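Local coordinates for aeromonas extracellular serine protease (Aeromonas sobria, PDB 3WQB), which cleaves peptide bonds after two basic residues, one of them lysine, as a secreted calcium-binding protease of the furin subfamily and probable virulence factor attacking host plasma proteins, at residues 363-368 with 415-420; 5-10 with 58-63; 350-355 with 421-426; 401-406 with 495-500. The protein carries 1 engineered substitution. All coordinates share one frame; numbering follows the deposited sequence.

Interaction 1: residues 363-368 with 415-420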
# COMPACT_ATOMS: atom_id res chain seq x y z
N ASP A 363 -11.31 -6.88 12.19
CA ASP A 363 -12.76 -6.86 12.39
C ASP A 363 -13.15 -5.71 13.31
O ASP A 363 -14.11 -4.98 13.04
CB ASP A 363 -13.21 -8.20 13.00
CG ASP A 363 -14.72 -8.33 13.05
OD1 ASP A 363 -15.36 -8.37 11.98
OD2 ASP A 363 -15.26 -8.41 14.18
N LEU A 364 -12.39 -5.54 14.39
CA LEU A 364 -12.67 -4.48 15.35
C LEU A 364 -12.45 -3.09 14.76
O LEU A 364 -13.26 -2.21 14.97
CB LEU A 364 -11.83 -4.68 16.61
CG LEU A 364 -12.27 -5.90 17.41
CD1 LEU A 364 -11.16 -6.37 18.33
CD2 LEU A 364 -13.53 -5.61 18.19
N LEU A 365 -11.34 -2.91 14.03
CA LEU A 365 -11.08 -1.64 13.36
C LEU A 365 -12.15 -1.31 12.33
O LEU A 365 -12.60 -0.16 12.24
CB LEU A 365 -9.69 -1.67 12.71
CG LEU A 365 -8.52 -1.55 13.69
CD1 LEU A 365 -7.22 -2.02 13.07
CD2 LEU A 365 -8.39 -0.12 14.20
N ALA A 366 -12.55 -2.30 11.53
CA ALA A 366 -13.58 -2.09 10.52
C ALA A 366 -14.92 -1.70 11.13
O ALA A 366 -15.55 -0.75 10.68
CB ALA A 366 -13.73 -3.29 9.62
N ARG A 367 -15.33 -2.41 12.19
CA ARG A 367 -16.66 -2.21 12.74
C ARG A 367 -16.75 -0.96 13.61
O ARG A 367 -17.85 -0.51 13.93
CB ARG A 367 -17.12 -3.43 13.53
CG ARG A 367 -17.36 -4.64 12.64
CD ARG A 367 -17.85 -5.81 13.47
NE ARG A 367 -17.65 -7.11 12.85
CZ ARG A 367 -18.40 -7.62 11.87
NH1 ARG A 367 -19.41 -6.92 11.35
NH2 ARG A 367 -18.13 -8.83 11.39
N SER A 368 -15.60 -0.41 14.00
CA SER A 368 -15.58 0.79 14.82
C SER A 368 -15.21 2.07 14.06
O SER A 368 -15.23 3.16 14.62
CB SER A 368 -14.62 0.60 16.00
OG SER A 368 -13.28 0.43 15.55
N GLY A 415 -13.71 3.28 6.90
CA GLY A 415 -13.76 4.59 7.52
C GLY A 415 -12.47 4.99 8.22
O GLY A 415 -11.45 4.30 8.15
N LEU A 416 -12.54 6.13 8.90
CA LEU A 416 -11.40 6.63 9.65
C LEU A 416 -11.25 5.87 10.97
O LEU A 416 -12.21 5.70 11.72
CB LEU A 416 -11.57 8.12 9.92
CG LEU A 416 -10.61 8.81 10.89
CD1 LEU A 416 -9.18 8.76 10.38
CD2 LEU A 416 -11.05 10.25 11.15
N ILE A 417 -10.03 5.43 11.25
CA ILE A 417 -9.73 4.74 12.50
C ILE A 417 -10.29 5.48 13.72
O ILE A 417 -10.13 6.70 13.84
CB ILE A 417 -8.22 4.55 12.65
CG1 ILE A 417 -7.71 3.57 11.59
CG2 ILE A 417 -7.87 4.08 14.06
CD1 ILE A 417 -6.20 3.39 11.58
N ASP A 418 -10.94 4.72 14.60
CA ASP A 418 -11.43 5.23 15.88
C ASP A 418 -10.91 4.27 16.93
O ASP A 418 -11.51 3.24 17.21
CB ASP A 418 -12.96 5.27 15.87
CG ASP A 418 -13.56 5.85 17.14
OD1 ASP A 418 -12.89 5.87 18.20
OD2 ASP A 418 -14.75 6.26 17.09
N VAL A 419 -9.76 4.60 17.52
CA VAL A 419 -9.10 3.68 18.45
C VAL A 419 -9.95 3.44 19.70
O VAL A 419 -10.06 2.30 20.18
CB VAL A 419 -7.69 4.18 18.85
CG1 VAL A 419 -7.16 3.42 20.06
CG2 VAL A 419 -6.73 4.07 17.67
N ASN A 420 -10.53 4.50 20.24
CA ASN A 420 -11.34 4.36 21.45
C ASN A 420 -12.50 3.40 21.24
O ASN A 420 -12.76 2.55 22.10
CB ASN A 420 -11.92 5.71 21.87
CG ASN A 420 -10.87 6.71 22.32
OD1 ASN A 420 -9.71 6.37 22.57
ND2 ASN A 420 -11.30 7.96 22.43
O HOH W 1 -11.56 1.95 13.95
O HOH W 2 -16.26 5.66 14.93

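Interaction 2: residues 5-10 with 58-63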
# COMPACT_ATOMS: atom_id res chain seq x y z
N ALA A 5 -5.46 13.94 33.50
CA ALA A 5 -5.23 12.87 34.45
C ALA A 5 -5.60 11.51 33.87
O ALA A 5 -6.41 11.44 32.95
CB ALA A 5 -6.04 13.13 35.72
N PRO A 6 -5.02 10.42 34.41
CA PRO A 6 -5.45 9.10 33.97
C PRO A 6 -6.92 8.85 34.29
O PRO A 6 -7.45 9.39 35.28
CB PRO A 6 -4.59 8.14 34.80
CG PRO A 6 -3.40 8.95 35.20
CD PRO A 6 -3.90 10.34 35.38
N LEU A 7 -7.56 8.04 33.46
CA LEU A 7 -8.90 7.55 33.75
C LEU A 7 -8.79 6.12 34.24
O LEU A 7 -7.84 5.41 33.89
CB LEU A 7 -9.77 7.59 32.49
CG LEU A 7 -10.15 8.97 31.95
CD1 LEU A 7 -10.84 8.80 30.60
CD2 LEU A 7 -11.02 9.77 32.92
N THR A 8 -9.77 5.69 35.03
CA THR A 8 -9.80 4.31 35.50
C THR A 8 -10.12 3.34 34.37
O THR A 8 -9.75 2.17 34.43
CB THR A 8 -10.82 4.11 36.63
OG1 THR A 8 -12.15 4.23 36.11
CG2 THR A 8 -10.61 5.12 37.75
N GLY A 9 -10.83 3.83 33.35
CA GLY A 9 -11.31 2.99 32.26
C GLY A 9 -12.65 2.35 32.56
O GLY A 9 -13.20 1.63 31.73
N LYS A 10 -13.18 2.63 33.75
CA LYS A 10 -14.42 2.00 34.23
C LYS A 10 -15.49 3.03 34.55
O LYS A 10 -16.58 2.67 35.01
CB LYS A 10 -14.15 1.15 35.47
CG LYS A 10 -13.01 0.14 35.35
CD LYS A 10 -13.23 -0.86 34.23
CE LYS A 10 -11.99 -1.72 34.01
NZ LYS A 10 -12.16 -2.62 32.84
N ASN A 58 -8.85 9.33 17.21
CA ASN A 58 -9.68 9.16 18.41
C ASN A 58 -9.09 8.15 19.37
O ASN A 58 -9.68 7.11 19.67
CB ASN A 58 -11.16 8.84 18.09
CG ASN A 58 -12.09 9.19 19.24
OD1 ASN A 58 -11.92 10.21 19.90
ND2 ASN A 58 -13.06 8.33 19.50
N LEU A 59 -7.88 8.46 19.84
CA LEU A 59 -7.11 7.55 20.68
C LEU A 59 -6.92 8.09 22.10
O LEU A 59 -6.22 7.47 22.90
CB LEU A 59 -5.75 7.24 20.05
CG LEU A 59 -4.86 8.41 19.63
CD1 LEU A 59 -4.41 9.27 20.80
CD2 LEU A 59 -3.66 7.87 18.87
N TRP A 60 -7.57 9.21 22.41
CA TRP A 60 -7.35 9.85 23.71
C TRP A 60 -7.67 8.95 24.92
O TRP A 60 -7.00 9.04 25.94
CB TRP A 60 -8.11 11.18 23.78
CG TRP A 60 -9.60 11.05 23.70
CD1 TRP A 60 -10.38 11.18 22.59
CD2 TRP A 60 -10.50 10.79 24.79
NE1 TRP A 60 -11.71 11.01 22.92
CE2 TRP A 60 -11.80 10.77 24.26
CE3 TRP A 60 -10.32 10.57 26.17
CZ2 TRP A 60 -12.93 10.54 25.06
CZ3 TRP A 60 -11.44 10.33 26.96
CH2 TRP A 60 -12.73 10.32 26.40
N TRP A 61 -8.68 8.10 24.80
CA TRP A 61 -9.07 7.23 25.89
C TRP A 61 -8.07 6.10 26.07
O TRP A 61 -7.78 5.71 27.20
CB TRP A 61 -10.50 6.72 25.69
CG TRP A 61 -11.05 5.87 26.80
CD1 TRP A 61 -11.82 6.28 27.86
CD2 TRP A 61 -10.92 4.45 26.93
NE1 TRP A 61 -12.16 5.20 28.64
CE2 TRP A 61 -11.63 4.06 28.09
CE3 TRP A 61 -10.26 3.46 26.18
CZ2 TRP A 61 -11.69 2.73 28.52
CZ3 TRP A 61 -10.33 2.13 26.60
CH2 TRP A 61 -11.05 1.78 27.76
N ALA A 62 -7.50 5.59 24.98
CA ALA A 62 -6.37 4.68 25.09
C ALA A 62 -5.23 5.33 25.89
O ALA A 62 -4.73 4.76 26.86
CB ALA A 62 -5.88 4.23 23.73
N HIS A 63 -4.86 6.55 25.52
CA HIS A 63 -3.79 7.24 26.20
C HIS A 63 -4.11 7.52 27.67
O HIS A 63 -3.25 7.35 28.52
CB HIS A 63 -3.40 8.51 25.45
CG HIS A 63 -2.52 8.25 24.27
ND1 HIS A 63 -1.59 9.17 23.82
CD2 HIS A 63 -2.41 7.18 23.45
CE1 HIS A 63 -0.96 8.67 22.77
NE2 HIS A 63 -1.44 7.47 22.53

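Interaction 3: residues 350-355 with 421-426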
# COMPACT_ATOMS: atom_id res chain seq x y z
N MET A 350 -3.27 -4.21 20.05
CA MET A 350 -2.52 -5.39 20.44
C MET A 350 -2.04 -5.32 21.88
O MET A 350 -2.04 -6.33 22.58
CB MET A 350 -1.33 -5.61 19.50
CG MET A 350 -1.72 -6.04 18.11
SD MET A 350 -0.25 -6.11 17.07
CE MET A 350 -0.92 -6.95 15.64
N SER A 351 -1.63 -4.14 22.33
CA SER A 351 -1.14 -4.02 23.71
C SER A 351 -2.26 -4.19 24.73
O SER A 351 -2.03 -4.72 25.81
CB SER A 351 -0.38 -2.72 23.93
OG SER A 351 -1.23 -1.58 23.96
N ALA A 352 -3.47 -3.76 24.36
CA ALA A 352 -4.65 -3.86 25.23
C ALA A 352 -5.22 -5.27 25.25
O ALA A 352 -5.75 -5.72 26.28
CB ALA A 352 -5.72 -2.88 24.78
N TYR A 353 -5.12 -5.97 24.12
CA TYR A 353 -5.72 -7.28 23.94
C TYR A 353 -4.75 -8.18 23.18
O TYR A 353 -4.94 -8.45 22.00
CB TYR A 353 -7.08 -7.16 23.22
CG TYR A 353 -8.10 -6.48 24.09
CD1 TYR A 353 -8.79 -7.19 25.07
CD2 TYR A 353 -8.33 -5.10 23.98
CE1 TYR A 353 -9.69 -6.56 25.90
CE2 TYR A 353 -9.24 -4.45 24.80
CZ TYR A 353 -9.92 -5.19 25.76
OH TYR A 353 -10.81 -4.56 26.59
N PRO A 354 -3.72 -8.67 23.89
CA PRO A 354 -2.61 -9.36 23.23
C PRO A 354 -2.95 -10.73 22.64
O PRO A 354 -2.14 -11.28 21.89
CB PRO A 354 -1.56 -9.49 24.34
CG PRO A 354 -2.32 -9.36 25.60
CD PRO A 354 -3.44 -8.43 25.32
N ASP A 355 -4.13 -11.26 22.97
CA ASP A 355 -4.52 -12.59 22.48
C ASP A 355 -5.25 -12.56 21.15
O ASP A 355 -5.45 -13.60 20.52
CB ASP A 355 -5.37 -13.33 23.52
CG ASP A 355 -4.60 -13.67 24.78
OD1 ASP A 355 -3.35 -13.58 24.76
OD2 ASP A 355 -5.25 -14.04 25.78
N LYS A 421 -13.19 3.53 20.11
CA LYS A 421 -14.34 2.67 19.83
C LYS A 421 -13.89 1.24 19.54
O LYS A 421 -14.55 0.29 19.96
CB LYS A 421 -15.19 3.23 18.69
CG LYS A 421 -16.52 2.52 18.50
CD LYS A 421 -17.38 3.23 17.47
CE LYS A 421 -18.65 2.43 17.21
NZ LYS A 421 -19.55 3.12 16.26
N ALA A 422 -12.76 1.08 18.85
CA ALA A 422 -12.21 -0.25 18.64
C ALA A 422 -11.94 -0.94 19.97
O ALA A 422 -12.22 -2.12 20.14
CB ALA A 422 -10.94 -0.19 17.78
N LEU A 423 -11.40 -0.18 20.93
CA LEU A 423 -11.15 -0.72 22.27
C LEU A 423 -12.43 -1.05 23.03
O LEU A 423 -12.46 -2.03 23.77
CB LEU A 423 -10.28 0.23 23.09
CG LEU A 423 -8.82 0.31 22.66
CD1 LEU A 423 -8.16 1.53 23.28
CD2 LEU A 423 -8.08 -0.96 23.05
N GLU A 424 -13.46 -0.23 22.87
CA GLU A 424 -14.77 -0.53 23.45
C GLU A 424 -15.31 -1.86 22.91
O GLU A 424 -15.80 -2.69 23.66
CB GLU A 424 -15.75 0.60 23.15
CG GLU A 424 -17.10 0.45 23.81
CD GLU A 424 -17.98 1.64 23.55
OE1 GLU A 424 -18.58 1.71 22.46
OE2 GLU A 424 -18.06 2.52 24.43
N LEU A 425 -15.20 -2.06 21.61
CA LEU A 425 -15.69 -3.29 21.00
C LEU A 425 -14.83 -4.48 21.40
O LEU A 425 -15.33 -5.58 21.59
CB LEU A 425 -15.77 -3.16 19.48
CG LEU A 425 -16.77 -2.18 18.85
CD1 LEU A 425 -16.75 -2.31 17.34
CD2 LEU A 425 -18.17 -2.42 19.38
N ALA A 426 -13.53 -4.24 21.55
CA ALA A 426 -12.58 -5.32 21.86
C ALA A 426 -12.87 -6.00 23.19
O ALA A 426 -12.64 -7.20 23.33
CB ALA A 426 -11.15 -4.80 21.83
O HOH W 3 -11.27 -2.07 26.24

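Interaction 4: residues 401-406 with 495-500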
# COMPACT_ATOMS: atom_id res chain seq x y z
N ARG A 401 -23.60 0.80 1.67
CA ARG A 401 -23.74 -0.20 2.73
C ARG A 401 -23.98 -1.57 2.10
O ARG A 401 -24.88 -1.73 1.26
CB ARG A 401 -24.90 0.18 3.66
CG ARG A 401 -24.89 -0.54 5.01
CD ARG A 401 -26.04 -0.08 5.88
NE ARG A 401 -25.67 -0.11 7.30
CZ ARG A 401 -26.35 -0.72 8.26
NH1 ARG A 401 -27.47 -1.38 8.00
NH2 ARG A 401 -25.90 -0.66 9.51
N ASN A 402 -23.17 -2.56 2.48
CA ASN A 402 -23.32 -3.90 1.90
C ASN A 402 -24.47 -4.69 2.54
O ASN A 402 -25.16 -4.18 3.43
CB ASN A 402 -21.99 -4.67 1.87
CG ASN A 402 -21.55 -5.22 3.23
OD1 ASN A 402 -22.34 -5.32 4.18
ND2 ASN A 402 -20.28 -5.59 3.32
N ALA A 403 -24.68 -5.92 2.09
CA ALA A 403 -25.87 -6.67 2.53
C ALA A 403 -25.78 -7.15 3.97
O ALA A 403 -26.79 -7.56 4.56
CB ALA A 403 -26.14 -7.84 1.60
N ALA A 404 -24.58 -7.08 4.55
CA ALA A 404 -24.35 -7.46 5.93
C ALA A 404 -24.35 -6.22 6.83
O ALA A 404 -24.08 -6.32 8.02
CB ALA A 404 -23.03 -8.21 6.07
N GLY A 405 -24.64 -5.06 6.26
CA GLY A 405 -24.79 -3.84 7.05
C GLY A 405 -23.52 -3.02 7.22
O GLY A 405 -23.51 -2.03 7.95
N MET A 406 -22.45 -3.44 6.55
CA MET A 406 -21.16 -2.75 6.64
C MET A 406 -21.08 -1.61 5.63
O MET A 406 -21.28 -1.81 4.43
CB MET A 406 -20.00 -3.72 6.37
CG MET A 406 -19.83 -4.83 7.40
SD MET A 406 -19.26 -4.28 9.02
CE MET A 406 -17.60 -3.69 8.65
N SER A 495 -21.79 -9.41 -6.09
CA SER A 495 -21.94 -10.57 -5.21
C SER A 495 -23.32 -11.21 -5.36
O SER A 495 -24.22 -10.62 -5.96
CB SER A 495 -21.71 -10.15 -3.75
OG SER A 495 -22.82 -9.41 -3.26
N PRO A 496 -23.52 -12.41 -4.78
CA PRO A 496 -24.84 -13.05 -4.80
C PRO A 496 -25.96 -12.16 -4.24
O PRO A 496 -27.10 -12.26 -4.70
CB PRO A 496 -24.64 -14.31 -3.94
CG PRO A 496 -23.19 -14.63 -4.12
CD PRO A 496 -22.49 -13.30 -4.21
N ALA A 497 -25.63 -11.29 -3.28
CA ALA A 497 -26.61 -10.36 -2.71
C ALA A 497 -26.95 -9.18 -3.64
O ALA A 497 -27.87 -8.42 -3.35
CB ALA A 497 -26.09 -9.83 -1.39
N GLY A 498 -26.19 -9.03 -4.72
CA GLY A 498 -26.39 -7.95 -5.66
C GLY A 498 -25.51 -6.75 -5.34
O GLY A 498 -25.57 -5.74 -6.02
N THR A 499 -24.71 -6.87 -4.29
CA THR A 499 -23.76 -5.80 -3.93
C THR A 499 -22.70 -5.62 -5.02
O THR A 499 -22.21 -6.60 -5.58
CB THR A 499 -23.07 -6.15 -2.61
OG1 THR A 499 -24.07 -6.49 -1.64
CG2 THR A 499 -22.22 -4.99 -2.08
N ARG A 500 -22.35 -4.38 -5.32
CA ARG A 500 -21.39 -4.11 -6.38
C ARG A 500 -20.12 -3.47 -5.84
O ARG A 500 -20.17 -2.71 -4.85
CB ARG A 500 -22.01 -3.17 -7.42
CG ARG A 500 -23.26 -3.72 -8.07
CD ARG A 500 -23.92 -2.66 -8.93
NE ARG A 500 -23.14 -2.38 -10.14
CZ ARG A 500 -23.23 -3.07 -11.27
NH1 ARG A 500 -24.08 -4.09 -11.38
NH2 ARG A 500 -22.48 -2.73 -12.30

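Interaction 1: residues 363-368 with 415-420
Ser368 and Asp418 meet in a buried, largely water-mediated contact between helix 358-368 and the loop that leads into helix 419-426, with a small apolar touch from Leu365 to Ile417 beside it. The direct approach is narrow: Ser368 O lies 3.3 Å from Asp418 CB. Two waters do the joining. Water 1 donates to Ser368 OG at 2.8 Å and accepts from Asp418 N at 2.9 Å. Water 2 donates a hydrogen bond to Ser368 O and another to Asp418 OD2, each 2.7 Å away. Ser368 CB holds OG between its own N and C (chi1 64°), which turns the hydroxyl back along the helix to donate to Leu364 O at 2.7 Å, from 26° off the carbonyl plane. Asp418 is the N-cap of helix 419-426; its OD1 takes Lys421 N and also Asn58 ND2. Nearby, Leu365 CD2 reaches Ile417 CG2 at 4.2 Å, both side chains resting on Leu279 of strand 277-282. With one carboxylate oxygen accepting from two N-H groups and the other from a water, Asp418 is probably ionised, and the polar link to helix 358-368 depends on water rather than on a direct bond.

Interaction 2: residues 5-10 with 58-63
Leu7 and Gly9 belong to the N-terminal loop of the chain, which is laid against the short helix 60-64 of the protease and packs on two consecutive tryptophans, Trp60 and Trp61. A single methyl does most of the apolar work: Leu7 CD1 sits 3.8 Å from Trp61 CD1 and 4.0 Å from Trp60 CZ3. It comes to Trp60 at the ring edge, near the plane, but meets Trp61 at a slant. The two indoles are held in different orientations, since Trp61 sends its CG anti to the backbone N (chi1 -177°) whereas Trp60 tucks its own between N and C (chi1 63°). As a result Trp61 CB lies 3.8 Å above one face of the Trp60 ring, toward its rim, while the Trp61 indole reaches on to Gly9. There the meeting is edge-on: Gly9 O lies in the plane of the Trp61 ring, 3.7 Å from CZ2, passing it broadside, with Gly9 CA close by. The nitrogen of Trp60 is engaged elsewhere, bonded to Gly17 O. Around the touching residues the loop is pinned by polar groups: Leu7 shares a backbone hydrogen bond with Arg64, whose NH2 also holds Ala5 O, and the Glu11 carboxylate receives Thr8 N and Gly9 N. Lys10 N donates to Thr8 OG1 at 3.0 Å, with an N-H...O angle of 158°, an ST turn with Gly9 at positive phi in its middle. The whole is an N-terminal loop packed on a short helix of the subtilisin-type domain.

Interaction 3: residues 350-355 with 421-426
Tyr353 and Leu423 each swing CG anti to their own carbonyl carbon (chi1 -68° and -72°), and in doing so bring the phenol ring onto Ala426 and a leucine methyl to the ring's edge. The ring of Tyr353 lies with one face on Ala426: the CB methyl sits 3.9 Å from the ring centroid and 29° off the normal, a CH-pi contact placed toward the CD2-CE2 side, with CE2 the nearest ring atom at 3.5 Å. Leu423 arrives differently, its CD2 standing at the ring edge 4.1 Å from Tyr353 CE2. The same methyl is pressed against Ala352 CB at 3.5 Å, tighter than ordinary carbon packing. Beyond the ring, water 3 lies in the ring plane and links the two segments: it is hydrogen-bonded to Tyr353 OH at 2.6 Å and donates to Leu423 O at 2.7 Å. Leu423 also packs on Leu349 and Trp61. Tyr353 is the first residue to leave the helical path; the contact therefore sits at the C-terminal end of helix 335-352, which it packs on helix 419-426. Helix 335-352 is the long helix of the subtilisin fold that carries, near its start, the position predicted to hold the catalytic serine, here the engineered Ala336.

Interaction 4: residues 401-406 with 495-500
Asn402 starts its contact with Thr499 at CB, which touches the CG2 methyl at 4.0 Å; from there the side chain turns away into its own loop. CG is set between the backbone N and C (chi1 76°), and this puts OD1 inside the turn. OD1 accepts two backbone bonds, from Ala404 N at 2.9 Å, closing an Asx turn, and from Met406 N at 3.0 Å. The donors reach it from opposite faces of the amide plane, 46° and 53° out of it. At the tip, ND2 is given to two carbonyls, Lys537 O and Tyr539 O, so both ends of the amide are occupied. Thus fixed, the type I turn 402-405 confronts a second type I turn, 495-498, of the P-domain. Ala403 CB and Ala497 CB meet at 3.6 Å, methyl against methyl. Thr499 comes in beside them, with OG1 3.8 Å from Ala403 N and no direct hydrogen bond between the segments. Glu541 is shared by Ala403, Thr499 and Ser495: its OE2 is hydrogen-bonded to Thr499 OG1 and receives Ala403 N, while OE1 bonds Ser495 OG. Across the segments themselves the touch is purely van der Waals; polar cohesion comes from groups beside them, with Glu541, probably ionised, bonded to both segments and Lys537 also reaching both, through its O to Asn402 and its NZ to Arg500 O.

How the interactions relate
Helix 419-426 links three of the contacts. Interactions 1 and 3 both use it and lie 11 Å apart by their centres, with Ser368 OG 3.3 Å from Ala422 CB. Interaction 2 touches both: Asn420 N is probably hydrogen-bonded to Asn58 O at 2.8 Å, and Ala62 CB packs 3.6 Å from Leu423 CD1. Interaction 4 stands at the P-domain side, its centre 20 Å from that of interaction 1, and reaches it through Met406 SD, 3.5 Å from Arg367 NH1. Nearest atoms of interactions 2 and 4 are about 17 Å apart. All four lie away from the annotated catalytic and calcium sites.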